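Local coordinates for protein glycosyl hydrolase 25 (PDB 4FF5) that probably cleaves glycosidic bonds of cell-wall peptidoglycan, as family 25 glycosyl hydrolases do, and is a pneumococcal virulence factor taking part in host-cell invasion, at residues P53-S58 and Q73-A78; Y121-G126 and W152-D157; A135-Y140 and R171-S176; T202-P207 and T222-D227; Q230-G235 and L244-I249. One frame throughout, in Å; residues are numbered along the deposited sequence.

Four of the five contacts involve strands of one TIM-type barrel; interaction 3 lies outside it, between two helices. Interactions 1 and 2 are buried pairings of parallel neighbouring strands. The first packs isoleucines, while the second carries a row of acids and tyrosines. Interaction 5 pairs strands 228-232 and 244-249 antiparallel and is only partly buried. It touches interaction 1 through strand 54-57, where D56 and D245 come close. Interaction 4 is buried and ties a loop to strand 203-207. It meets interaction 5 where W205 bonds to N247. Interaction 3 is partly buried and mainly apolar. It packs against interaction 2 through F139 and L174.

Interaction 1. Residues P53-S58 and Q73-A78; sequences PIIDLS and QNISGA
Strand 54-57 lies parallel to the start of strand 77-84. The tight part of the contact is buried and centres on I55. I55 and I75 both put CG1 in the crowded position between the backbone N and the carbonyl carbon. Their chains cross at about a right angle. CG2 of I55 meets CG2 of I75 at 3.8 Å, and the two CD1 atoms are 3.9 Å apart. A78 lies on the same face of the sheet as I55, with its CB 4.0 Å from I55 CG1. The backbone bond beside them runs from I55 N to G77 O over 3.2 Å, with the donor above the carbonyl plane.

The P53 end is nearer solvent, and its side chains pack less. P53 and N74 are partly exposed, and P53 CD touches N74 O at 3.4 Å. The amide ND2 of N74 bonds to A238 O instead. The backbone bond here is the shorter one: S76 N donates to P53 O over 3.0 Å, fairly straight (167°). S76 OG touches I54 CG1 at 3.3 Å but is hydrogen-bonded to K52 O. The chemistry is thus divided: main-chain bonds join the two segments, while methyl groups fill the buried side, so the pairing uses no charged group.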
# COMPACT_ATOMS: atom_id res chain seq x y z
N PRO A 53 4.74 -13.96 -0.70
CA PRO A 53 5.01 -12.53 -0.56
C PRO A 53 3.74 -11.67 -0.58
O PRO A 53 2.68 -12.13 -1.02
CB PRO A 53 5.85 -12.22 -1.79
CG PRO A 53 5.43 -13.22 -2.80
CD PRO A 53 5.12 -14.47 -2.03
N ILE A 54 3.86 -10.44 -0.08
CA ILE A 54 2.81 -9.43 -0.19
C ILE A 54 3.14 -8.53 -1.38
O ILE A 54 4.27 -8.02 -1.49
CB ILE A 54 2.71 -8.58 1.10
CG1 ILE A 54 2.27 -9.47 2.30
CG2 ILE A 54 1.81 -7.36 0.90
CD1 ILE A 54 2.73 -8.92 3.64
N ILE A 55 2.18 -8.35 -2.28
CA ILE A 55 2.37 -7.47 -3.42
C ILE A 55 1.62 -6.15 -3.26
O ILE A 55 0.71 -6.02 -2.43
CB ILE A 55 1.96 -8.15 -4.76
CG1 ILE A 55 0.44 -8.37 -4.81
CG2 ILE A 55 2.76 -9.44 -4.96
CD1 ILE A 55 -0.07 -8.93 -6.14
N ASP A 56 2.08 -5.14 -4.00
CA ASP A 56 1.29 -3.94 -4.22
C ASP A 56 1.15 -3.71 -5.73
O ASP A 56 2.07 -4.03 -6.51
CB ASP A 56 1.82 -2.72 -3.44
CG ASP A 56 3.23 -2.30 -3.85
OD1 ASP A 56 4.20 -2.75 -3.19
OD2 ASP A 56 3.36 -1.53 -4.83
N LEU A 57 -0.02 -3.21 -6.11
CA LEU A 57 -0.45 -3.11 -7.49
C LEU A 57 -1.14 -1.78 -7.67
O LEU A 57 -1.70 -1.22 -6.71
CB LEU A 57 -1.50 -4.18 -7.80
CG LEU A 57 -1.14 -5.63 -7.82
CD1 LEU A 57 -2.44 -6.42 -7.80
CD2 LEU A 57 -0.36 -5.94 -9.09
N SER A 58 -1.12 -1.31 -8.91
CA SER A 58 -1.77 -0.07 -9.31
C SER A 58 -2.34 -0.27 -10.73
O SER A 58 -2.24 -1.37 -11.30
CB SER A 58 -0.75 1.09 -9.32
OG SER A 58 0.11 0.97 -10.44
N GLN A 73 -3.05 -17.60 -5.28
CA GLN A 73 -2.45 -18.74 -4.57
C GLN A 73 -0.92 -18.60 -4.40
O GLN A 73 -0.31 -19.39 -3.66
CB GLN A 73 -2.84 -20.09 -5.20
CG GLN A 73 -4.34 -20.36 -5.34
CD GLN A 73 -5.16 -20.11 -4.07
OE1 GLN A 73 -4.91 -20.70 -3.02
NE2 GLN A 73 -6.16 -19.23 -4.18
N ASN A 74 -0.34 -17.58 -5.05
CA ASN A 74 1.10 -17.27 -4.96
C ASN A 74 1.42 -16.05 -4.07
O ASN A 74 2.58 -15.63 -3.96
CB ASN A 74 1.71 -17.10 -6.36
CG ASN A 74 1.80 -18.41 -7.14
OD1 ASN A 74 2.21 -19.43 -6.60
ND2 ASN A 74 1.45 -18.38 -8.42
N ILE A 75 0.40 -15.47 -3.43
CA ILE A 75 0.60 -14.33 -2.53
C ILE A 75 -0.13 -14.50 -1.19
O ILE A 75 -1.07 -15.29 -1.08
CB ILE A 75 0.19 -12.99 -3.21
CG1 ILE A 75 -1.33 -12.95 -3.50
CG2 ILE A 75 1.00 -12.78 -4.48
CD1 ILE A 75 -1.86 -11.61 -3.99
N SER A 76 0.29 -13.73 -0.18
CA SER A 76 -0.37 -13.75 1.11
C SER A 76 -1.33 -12.58 1.29
O SER A 76 -2.31 -12.67 2.04
CB SER A 76 0.66 -13.79 2.25
OG SER A 76 1.59 -12.73 2.12
N GLY A 77 -1.05 -11.47 0.62
CA GLY A 77 -1.87 -10.26 0.72
C GLY A 77 -1.53 -9.29 -0.41
O GLY A 77 -0.54 -9.47 -1.14
N ALA A 78 -2.36 -8.26 -0.56
CA ALA A 78 -2.16 -7.29 -1.64
C ALA A 78 -2.50 -5.89 -1.16
O ALA A 78 -3.40 -5.72 -0.34
CB ALA A 78 -3.01 -7.65 -2.85

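Interaction 2. Residues Y121-G126 and W152-D157; sequences YAYVAG and WLDVED
Strands 121-123 and 152-155 are parallel neighbours, with axes 4.7 Å apart. Main-chain bonds join A122 N to W152 O, D154 N to A122 O and V124 N to D154 O. The last of these is almost straight (179°).

The side chain of Y123 carries much of the rest. From CB, on the sheet face shared with Y121 and D154, CG lies anti to the backbone N (chi1 -177°). CD1 meets D154 OD2 at 3.4 Å, with the oxygen at the ring edge. The ring and the D154 carboxylate are nearly perpendicular. CE1 touches E156 CG at 3.3 Å. At the tip, Y123 OH lies 2.6 Å from D157 OD1. A water lies 2.5 Å from Y123 OH and donates to E156 OE1.

The acids crowd together here. D154 OD1 and E156 OE2 are only 2.6 Å apart, so one of the two acids probably holds a proton. Away from them, V124 CG2 packs on L153 CG at 3.8 Å. The sequence D154-V155-E156 at the end of this barrel strand matches the DXE motif of family 25 hydrolases, whose acids are catalytic in relatives, so this is probably the active site.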
# COMPACT_ATOMS: atom_id res chain seq x y z
N TYR A 121 -3.82 1.95 -0.94
CA TYR A 121 -2.91 3.09 -0.74
C TYR A 121 -3.23 4.29 -1.64
O TYR A 121 -3.85 4.15 -2.69
CB TYR A 121 -1.42 2.68 -0.87
CG TYR A 121 -0.82 2.52 -2.27
CD1 TYR A 121 -0.18 3.60 -2.90
CD2 TYR A 121 -0.79 1.28 -2.91
CE1 TYR A 121 0.40 3.47 -4.16
CE2 TYR A 121 -0.18 1.12 -4.15
CZ TYR A 121 0.39 2.22 -4.77
OH TYR A 121 0.99 2.05 -5.98
N ALA A 122 -2.76 5.45 -1.23
CA ALA A 122 -2.88 6.68 -2.01
C ALA A 122 -1.53 7.36 -2.09
O ALA A 122 -0.85 7.48 -1.07
CB ALA A 122 -3.90 7.62 -1.37
N TYR A 123 -1.15 7.83 -3.28
CA TYR A 123 0.07 8.60 -3.47
C TYR A 123 -0.23 10.02 -3.01
O TYR A 123 -1.09 10.69 -3.59
CB TYR A 123 0.47 8.56 -4.95
CG TYR A 123 1.76 9.24 -5.34
CD1 TYR A 123 2.98 8.56 -5.20
CD2 TYR A 123 1.78 10.50 -5.94
CE1 TYR A 123 4.18 9.14 -5.57
CE2 TYR A 123 2.99 11.11 -6.31
CZ TYR A 123 4.18 10.40 -6.12
OH TYR A 123 5.41 10.91 -6.47
N VAL A 124 0.43 10.46 -1.94
CA VAL A 124 0.11 11.72 -1.25
C VAL A 124 0.87 12.83 -1.96
O VAL A 124 2.09 12.84 -1.99
CB VAL A 124 0.50 11.65 0.25
CG1 VAL A 124 0.30 12.99 0.93
CG2 VAL A 124 -0.33 10.58 0.96
N ALA A 125 0.14 13.76 -2.57
CA ALA A 125 0.80 14.78 -3.37
C ALA A 125 0.09 16.15 -3.37
O ALA A 125 0.35 16.98 -4.23
CB ALA A 125 1.00 14.28 -4.79
N GLY A 126 -0.80 16.37 -2.40
CA GLY A 126 -1.47 17.70 -2.23
C GLY A 126 -0.46 18.84 -2.09
O GLY A 126 0.60 18.67 -1.48
N TRP A 152 -3.13 3.09 3.44
CA TRP A 152 -1.72 3.52 3.44
C TRP A 152 -1.50 4.82 2.71
O TRP A 152 -2.03 5.03 1.60
CB TRP A 152 -0.85 2.44 2.79
CG TRP A 152 -0.74 1.15 3.58
CD1 TRP A 152 -1.48 -0.01 3.43
CD2 TRP A 152 0.20 0.87 4.68
NE1 TRP A 152 -1.08 -0.97 4.32
CE2 TRP A 152 -0.08 -0.50 5.11
CE3 TRP A 152 1.20 1.60 5.32
CZ2 TRP A 152 0.64 -1.11 6.14
CZ3 TRP A 152 1.90 0.98 6.37
CH2 TRP A 152 1.63 -0.35 6.75
N LEU A 153 -0.68 5.69 3.31
CA LEU A 153 -0.26 6.94 2.68
C LEU A 153 1.11 6.72 2.08
O LEU A 153 2.07 6.48 2.82
CB LEU A 153 -0.15 8.06 3.75
CG LEU A 153 -1.47 8.80 4.06
CD1 LEU A 153 -2.50 7.89 4.70
CD2 LEU A 153 -1.18 10.04 4.90
N ASP A 154 1.19 6.75 0.75
CA ASP A 154 2.46 6.59 0.04
C ASP A 154 3.08 7.99 -0.11
O ASP A 154 2.61 8.81 -0.89
CB ASP A 154 2.21 5.90 -1.32
CG ASP A 154 3.39 6.02 -2.28
OD1 ASP A 154 4.46 6.52 -1.90
OD2 ASP A 154 3.23 5.66 -3.45
N VAL A 155 4.12 8.25 0.69
CA VAL A 155 4.74 9.57 0.74
C VAL A 155 6.11 9.50 0.08
O VAL A 155 6.99 8.78 0.56
CB VAL A 155 4.88 10.04 2.20
CG1 VAL A 155 5.56 11.41 2.26
CG2 VAL A 155 3.51 10.10 2.87
N GLU A 156 6.32 10.21 -1.03
CA GLU A 156 7.66 10.15 -1.60
C GLU A 156 8.21 11.37 -2.31
O GLU A 156 9.38 11.38 -2.69
CB GLU A 156 7.85 8.92 -2.47
CG GLU A 156 6.85 8.77 -3.59
CD GLU A 156 6.93 7.36 -4.19
OE1 GLU A 156 7.65 7.22 -5.18
OE2 GLU A 156 6.30 6.39 -3.70
N ASP A 157 7.40 12.38 -2.51
CA ASP A 157 8.04 13.65 -2.82
C ASP A 157 7.41 14.85 -2.17
O ASP A 157 6.24 14.82 -1.73
CB ASP A 157 8.27 13.83 -4.32
CG ASP A 157 7.13 13.34 -5.12
OD1 ASP A 157 7.40 12.62 -6.11
OD2 ASP A 157 5.98 13.64 -4.71
O HOH W 1 7.25 9.42 -7.19
O HOH W 2 4.65 12.36 -1.41

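Interaction 3. Residues A135-Y140 and R171-S176; sequences AAEVFY and RAKLAS
Helix segments 135-140 and 171-176 run in roughly the same direction, with axes 8.8 Å apart and crossing at -41°. They belong to two successive helices on the outside of the TIM barrel. Helix 129-143 follows strand 118-123, and helix 163-177 follows strand 151-155. The backbones come nearest at A136 and L174, whose CA atoms are 5.6 Å apart.

The small side chain of A136 faces the other helix. Its CB rests on K173 CG at 3.9 Å and also touches K173 CB. L174 does most of the remaining packing. Its CG is anti to the backbone N (chi1 -163°), and its two methyl groups are divided between two aromatic residues. CD1 lies 3.7 Å from Y140 CB and also meets CD2 of that ring. CD2 meets F139 CE2 at 4.1 Å. L174 crosses both aromatic side chains obliquely. F139 is buried; it touches V82 on strand 77-84 and F170 of helix 163-177. L174 reaches the barrel at I182.

The outer side is more open and polar. K173 starts out anti to its backbone N and bends at chi2 (75°), which carries its end toward E137. The two charged groups do not form a salt bridge, since E137 OE1 and K173 NZ are 4.2 Å apart. Their attraction is therefore probably modest. K173 also has a local role within its own helix: S176 OG donates to K173 O over 2.8 Å, reaching a lone pair in the carbonyl plane.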
# COMPACT_ATOMS: atom_id res chain seq x y z
N ALA A 135 -7.98 15.07 -1.34
CA ALA A 135 -7.44 13.78 -1.77
C ALA A 135 -7.78 12.66 -0.78
O ALA A 135 -8.15 11.57 -1.20
CB ALA A 135 -5.93 13.89 -1.99
N ALA A 136 -7.64 12.92 0.51
CA ALA A 136 -8.01 11.97 1.56
C ALA A 136 -9.49 11.60 1.46
O ALA A 136 -9.85 10.44 1.66
CB ALA A 136 -7.70 12.53 2.95
N GLU A 137 -10.34 12.57 1.16
CA GLU A 137 -11.77 12.27 1.05
C GLU A 137 -12.10 11.44 -0.19
O GLU A 137 -12.83 10.45 -0.10
CB GLU A 137 -12.62 13.54 1.13
CG GLU A 137 -14.11 13.24 1.11
CD GLU A 137 -14.97 14.38 1.63
OE1 GLU A 137 -14.43 15.48 1.86
OE2 GLU A 137 -16.19 14.15 1.81
N VAL A 138 -11.55 11.84 -1.34
CA VAL A 138 -11.68 11.09 -2.60
C VAL A 138 -11.23 9.63 -2.44
O VAL A 138 -11.86 8.69 -2.99
CB VAL A 138 -10.88 11.79 -3.73
CG1 VAL A 138 -10.85 10.95 -5.01
CG2 VAL A 138 -11.46 13.17 -4.03
N PHE A 139 -10.14 9.46 -1.70
CA PHE A 139 -9.49 8.16 -1.47
C PHE A 139 -10.36 7.32 -0.57
O PHE A 139 -10.68 6.19 -0.89
CB PHE A 139 -8.13 8.43 -0.82
CG PHE A 139 -7.40 7.22 -0.30
CD1 PHE A 139 -7.28 6.04 -1.06
CD2 PHE A 139 -6.70 7.30 0.91
CE1 PHE A 139 -6.55 4.95 -0.58
CE2 PHE A 139 -5.96 6.21 1.38
CZ PHE A 139 -5.88 5.04 0.63
N TYR A 140 -10.78 7.90 0.56
CA TYR A 140 -11.65 7.18 1.48
C TYR A 140 -12.97 6.76 0.83
O TYR A 140 -13.39 5.62 1.00
CB TYR A 140 -11.91 7.98 2.75
CG TYR A 140 -12.60 7.17 3.81
CD1 TYR A 140 -14.00 7.25 3.97
CD2 TYR A 140 -11.89 6.30 4.62
CE1 TYR A 140 -14.64 6.50 4.93
CE2 TYR A 140 -12.53 5.54 5.58
CZ TYR A 140 -13.90 5.65 5.74
OH TYR A 140 -14.53 4.90 6.69
N ARG A 171 -3.58 12.44 6.88
CA ARG A 171 -3.87 11.44 7.92
C ARG A 171 -5.08 11.81 8.80
O ARG A 171 -5.98 10.99 8.99
CB ARG A 171 -2.63 11.24 8.81
CG ARG A 171 -2.72 10.01 9.70
CD ARG A 171 -1.96 10.19 11.02
NE ARG A 171 -2.47 11.34 11.78
CZ ARG A 171 -3.56 11.33 12.55
NH1 ARG A 171 -4.28 10.23 12.68
NH2 ARG A 171 -3.93 12.45 13.17
N ALA A 172 -5.05 13.02 9.36
CA ALA A 172 -6.14 13.53 10.20
C ALA A 172 -7.50 13.49 9.49
O ALA A 172 -8.51 13.09 10.09
CB ALA A 172 -5.83 14.94 10.67
N LYS A 173 -7.53 13.91 8.23
CA LYS A 173 -8.78 13.90 7.49
C LYS A 173 -9.30 12.47 7.32
O LYS A 173 -10.49 12.19 7.54
CB LYS A 173 -8.66 14.62 6.15
CG LYS A 173 -9.96 14.67 5.34
CD LYS A 173 -10.93 15.69 5.94
CE LYS A 173 -12.10 15.93 5.00
NZ LYS A 173 -13.00 16.98 5.55
N LEU A 174 -8.41 11.55 6.95
CA LEU A 174 -8.78 10.16 6.76
C LEU A 174 -9.36 9.57 8.05
O LEU A 174 -10.39 8.89 8.02
CB LEU A 174 -7.55 9.37 6.32
CG LEU A 174 -7.71 8.00 5.68
CD1 LEU A 174 -8.67 8.08 4.49
CD2 LEU A 174 -6.35 7.47 5.24
N ALA A 175 -8.71 9.86 9.18
CA ALA A 175 -9.20 9.42 10.51
C ALA A 175 -10.61 9.92 10.79
O ALA A 175 -11.49 9.14 11.16
CB ALA A 175 -8.24 9.88 11.60
N SER A 176 -10.82 11.22 10.59
CA SER A 176 -12.11 11.85 10.85
C SER A 176 -13.24 11.30 9.96
O SER A 176 -14.41 11.41 10.30
CB SER A 176 -12.01 13.37 10.66
OG SER A 176 -12.05 13.69 9.28

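Interaction 4. Residues T202-P207 and T222-D227; sequences TSVWIP and TDLDYD
Two direct hydrogen bonds join strand 203-207 to the loop 222-227. S203 OG is anti to its backbone N and donates to D227 OD2 over 2.5 Å. It meets that oxygen from 26° above the carboxylate plane. The same oxygen also takes a salt bridge from K261, so it is held by two donors. This would be expected to keep D227 charged. The second bond is between main chains, from D227 N to V204 O over 3.0 Å, with the donor in the carbonyl plane.

A water makes a further polar link. It accepts from V204 N at 2.9 Å and donates to D225 O at 2.9 Å. It thus joins the strand to a part of the loop that makes an inverse gamma turn centred on D225. The loop is also shaped by an ST turn, in which L224 N donates to T222 OG1 over 2.9 Å.

I206 makes the closest apolar contacts. Its CD1 meets Y226 CB at 3.7 Å and T222 CG2 at 3.8 Å. I206 and Y226 cross at about a right angle. V204 CG1 makes lighter contacts with L224 CD2, 4.1 Å away, and with Y226 CB, and it too crosses both chains.

The loop leads into strand 228-232, the next strand of the barrel, which bonds to I206 through I228. Helix 255-263 covers the S203 and D227 end through K261 and L262, whereas helix 188-193 lies against I206, T222 and L224.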
# COMPACT_ATOMS: atom_id res chain seq x y z
N THR A 202 -0.49 4.00 12.46
CA THR A 202 -0.65 2.71 13.15
C THR A 202 0.33 1.65 12.64
O THR A 202 0.51 0.59 13.26
CB THR A 202 -2.11 2.19 13.12
OG1 THR A 202 -2.55 2.06 11.76
CG2 THR A 202 -3.06 3.13 13.85
N SER A 203 0.97 1.95 11.51
CA SER A 203 2.02 1.09 10.96
C SER A 203 2.94 1.88 10.02
O SER A 203 2.57 2.95 9.52
CB SER A 203 1.41 -0.08 10.19
OG SER A 203 2.42 -1.01 9.77
N VAL A 204 4.13 1.34 9.77
CA VAL A 204 5.11 1.96 8.88
C VAL A 204 5.56 0.93 7.85
O VAL A 204 5.83 -0.24 8.18
CB VAL A 204 6.31 2.58 9.64
CG1 VAL A 204 7.28 3.23 8.65
CG2 VAL A 204 5.81 3.62 10.65
N TRP A 205 5.65 1.38 6.60
CA TRP A 205 6.02 0.53 5.50
C TRP A 205 7.15 1.22 4.80
O TRP A 205 7.04 2.43 4.51
CB TRP A 205 4.77 0.42 4.64
CG TRP A 205 4.87 -0.27 3.32
CD1 TRP A 205 5.85 -1.16 2.85
CD2 TRP A 205 3.88 -0.18 2.26
NE1 TRP A 205 5.52 -1.60 1.58
CE2 TRP A 205 4.37 -1.01 1.16
CE3 TRP A 205 2.69 0.54 2.10
CZ2 TRP A 205 3.65 -1.15 -0.03
CZ3 TRP A 205 1.99 0.40 0.89
CH2 TRP A 205 2.47 -0.42 -0.15
N ILE A 206 8.27 0.54 4.60
CA ILE A 206 9.47 1.23 4.06
C ILE A 206 10.07 0.52 2.85
O ILE A 206 10.33 -0.69 2.90
CB ILE A 206 10.58 1.48 5.14
CG1 ILE A 206 10.03 2.24 6.35
CG2 ILE A 206 11.77 2.25 4.55
CD1 ILE A 206 11.00 2.38 7.53
N PRO A 207 10.33 1.29 1.77
CA PRO A 207 11.02 0.67 0.64
C PRO A 207 12.55 0.63 0.83
O PRO A 207 13.13 1.58 1.36
CB PRO A 207 10.67 1.59 -0.53
CG PRO A 207 10.53 2.96 0.12
CD PRO A 207 9.94 2.69 1.49
N THR A 222 17.27 2.03 8.99
CA THR A 222 16.74 2.79 10.13
C THR A 222 16.52 1.88 11.32
O THR A 222 16.32 0.67 11.14
CB THR A 222 15.42 3.52 9.80
OG1 THR A 222 14.98 4.22 10.97
CG2 THR A 222 14.30 2.53 9.34
N ASP A 223 16.56 2.44 12.52
CA ASP A 223 16.20 1.68 13.70
C ASP A 223 14.77 1.97 14.12
O ASP A 223 14.36 1.59 15.22
CB ASP A 223 17.19 1.94 14.85
CG ASP A 223 17.11 3.36 15.38
OD1 ASP A 223 16.22 4.12 14.94
OD2 ASP A 223 17.95 3.71 16.23
N LEU A 224 14.00 2.66 13.27
CA LEU A 224 12.56 2.84 13.48
C LEU A 224 11.90 1.46 13.31
O LEU A 224 12.30 0.73 12.42
CB LEU A 224 11.98 3.84 12.46
CG LEU A 224 10.47 4.10 12.49
CD1 LEU A 224 10.09 4.86 13.75
CD2 LEU A 224 10.02 4.86 11.25
N ASP A 225 10.90 1.12 14.15
CA ASP A 225 10.25 -0.21 14.09
C ASP A 225 9.14 -0.38 13.03
O ASP A 225 7.93 -0.40 13.32
CB ASP A 225 9.70 -0.63 15.46
CG ASP A 225 8.41 0.07 15.81
OD1 ASP A 225 8.36 1.31 15.67
OD2 ASP A 225 7.45 -0.62 16.21
N TYR A 226 9.54 -0.59 11.79
CA TYR A 226 8.58 -0.74 10.69
C TYR A 226 7.99 -2.18 10.64
O TYR A 226 8.61 -3.15 11.09
CB TYR A 226 9.28 -0.35 9.39
CG TYR A 226 10.49 -1.21 9.11
CD1 TYR A 226 10.39 -2.39 8.36
CD2 TYR A 226 11.75 -0.86 9.62
CE1 TYR A 226 11.49 -3.19 8.13
CE2 TYR A 226 12.86 -1.68 9.41
CZ TYR A 226 12.72 -2.83 8.66
OH TYR A 226 13.82 -3.62 8.42
N ASP A 227 6.78 -2.30 10.07
CA ASP A 227 6.09 -3.58 10.00
C ASP A 227 6.32 -4.31 8.68
O ASP A 227 6.24 -5.53 8.61
CB ASP A 227 4.58 -3.34 10.13
CG ASP A 227 4.15 -3.04 11.54
OD1 ASP A 227 4.89 -3.38 12.49
OD2 ASP A 227 3.05 -2.49 11.71
O HOH W 3 5.37 0.04 12.05

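Interaction 5. Residues Q230-G235 and L244-I249; sequences QYTSKG and LDINVI
Y231 and I246 lie side by side and point the same way. The Y231 ring starts from the crowded position between its backbone N and carbonyl carbon (chi1 70°). One ring face takes I246 O, offset toward the rim. I246 CB makes an off-centre CH-pi contact, 4.2 Å from the Y231 ring centroid. I246 CG2 lies 3.2 Å from Y231 OH. On the other branch, I246 CG1 touches T232 CG2 and packs directly on the backbone of G235, 3.8 Å from its CA.

Q230 and N247 also run side by side, with amide planes 36° apart. N247 OD1 lies 3.1 Å from Q230 CB. This oxygen accepts from W205 NE1 and Q230 OE1 from the hydroxyls of Y209 and Y185, while Q230 NE2 and N247 ND2 both donate to D56 OD1. D245 turns its OD2 to S233 CB at 3.4 Å.

Main-chain bonds hold the antiparallel pair: Y231 N to I246 O at 2.9 Å, I246 N to T232 O at 3.1 Å, and a reciprocal pair between G235 and L244. Two beta bulges shift the register, and segment 230-235 turns a corner at S233. Strand 244-249 also bonds to strand 54-57, so this antiparallel strand closes the barrel, as in the modified TIM fold of family 25 hydrolases.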
# COMPACT_ATOMS: atom_id res chain seq x y z
N GLN A 230 9.16 -2.95 1.50
CA GLN A 230 9.07 -3.09 0.07
C GLN A 230 10.46 -3.35 -0.50
O GLN A 230 11.29 -2.44 -0.54
CB GLN A 230 8.50 -1.83 -0.55
CG GLN A 230 8.03 -2.05 -1.98
CD GLN A 230 7.55 -0.76 -2.60
OE1 GLN A 230 8.36 0.18 -2.80
NE2 GLN A 230 6.26 -0.71 -2.96
N TYR A 231 10.74 -4.59 -0.91
CA TYR A 231 12.14 -4.94 -1.19
C TYR A 231 12.61 -4.88 -2.65
O TYR A 231 13.81 -4.91 -2.91
CB TYR A 231 12.53 -6.28 -0.54
CG TYR A 231 11.92 -7.55 -1.13
CD1 TYR A 231 12.42 -8.13 -2.29
CD2 TYR A 231 10.85 -8.19 -0.48
CE1 TYR A 231 11.88 -9.30 -2.81
CE2 TYR A 231 10.31 -9.37 -0.98
CZ TYR A 231 10.82 -9.92 -2.13
OH TYR A 231 10.27 -11.09 -2.62
N THR A 232 11.67 -4.80 -3.59
CA THR A 232 12.00 -4.68 -5.01
C THR A 232 10.81 -4.11 -5.78
O THR A 232 9.66 -4.23 -5.33
CB THR A 232 12.45 -6.04 -5.62
OG1 THR A 232 12.94 -5.84 -6.94
CG2 THR A 232 11.30 -7.06 -5.65
N SER A 233 11.09 -3.47 -6.91
CA SER A 233 10.05 -3.09 -7.87
C SER A 233 10.07 -4.02 -9.09
O SER A 233 9.33 -3.80 -10.06
CB SER A 233 10.22 -1.63 -8.31
OG SER A 233 11.37 -1.44 -9.13
N LYS A 234 10.92 -5.05 -9.05
CA LYS A 234 11.15 -5.90 -10.23
C LYS A 234 10.96 -7.37 -9.91
O LYS A 234 11.63 -8.23 -10.47
CB LYS A 234 12.52 -5.59 -10.83
CG LYS A 234 12.68 -4.10 -11.07
CD LYS A 234 13.73 -3.72 -12.08
CE LYS A 234 13.45 -2.30 -12.56
NZ LYS A 234 14.59 -1.72 -13.33
N GLY A 235 10.04 -7.64 -9.01
CA GLY A 235 9.66 -9.00 -8.71
C GLY A 235 8.90 -9.66 -9.85
O GLY A 235 8.36 -8.99 -10.74
N LEU A 244 6.72 -6.65 -10.66
CA LEU A 244 5.84 -6.38 -9.52
C LEU A 244 6.62 -5.87 -8.31
O LEU A 244 7.72 -6.36 -7.99
CB LEU A 244 5.09 -7.64 -9.09
CG LEU A 244 3.85 -8.08 -9.87
CD1 LEU A 244 3.38 -9.44 -9.37
CD2 LEU A 244 2.76 -7.03 -9.74
N ASP A 245 6.02 -4.92 -7.61
CA ASP A 245 6.50 -4.53 -6.30
C ASP A 245 6.22 -5.67 -5.33
O ASP A 245 5.06 -6.07 -5.17
CB ASP A 245 5.73 -3.31 -5.77
CG ASP A 245 6.06 -2.02 -6.50
OD1 ASP A 245 5.33 -1.01 -6.28
OD2 ASP A 245 7.02 -1.97 -7.30
N ILE A 246 7.27 -6.13 -4.63
CA ILE A 246 7.10 -7.19 -3.64
C ILE A 246 7.54 -6.71 -2.26
O ILE A 246 8.51 -5.95 -2.13
CB ILE A 246 7.89 -8.50 -3.96
CG1 ILE A 246 7.80 -8.85 -5.45
CG2 ILE A 246 7.40 -9.63 -3.06
CD1 ILE A 246 6.41 -9.13 -5.95
N ASN A 247 6.78 -7.16 -1.28
CA ASN A 247 6.91 -6.76 0.10
C ASN A 247 7.01 -7.98 1.00
O ASN A 247 6.50 -9.07 0.68
CB ASN A 247 5.68 -5.94 0.52
CG ASN A 247 5.43 -4.77 -0.41
OD1 ASN A 247 6.01 -3.71 -0.25
ND2 ASN A 247 4.58 -4.97 -1.42
N VAL A 248 7.64 -7.80 2.15
CA VAL A 248 7.62 -8.84 3.18
C VAL A 248 7.38 -8.19 4.55
O VAL A 248 7.79 -7.05 4.78
CB VAL A 248 8.92 -9.69 3.12
CG1 VAL A 248 10.12 -8.86 3.57
CG2 VAL A 248 8.80 -10.96 3.95
N ILE A 249 6.68 -8.89 5.44
CA ILE A 249 6.65 -8.51 6.86
C ILE A 249 8.11 -8.46 7.38
O ILE A 249 8.91 -9.36 7.09
CB ILE A 249 5.80 -9.51 7.70
CG1 ILE A 249 4.31 -9.52 7.28
CG2 ILE A 249 5.94 -9.25 9.20
CD1 ILE A 249 3.62 -8.17 7.25
O HOH W 4 7.05 -2.80 -10.54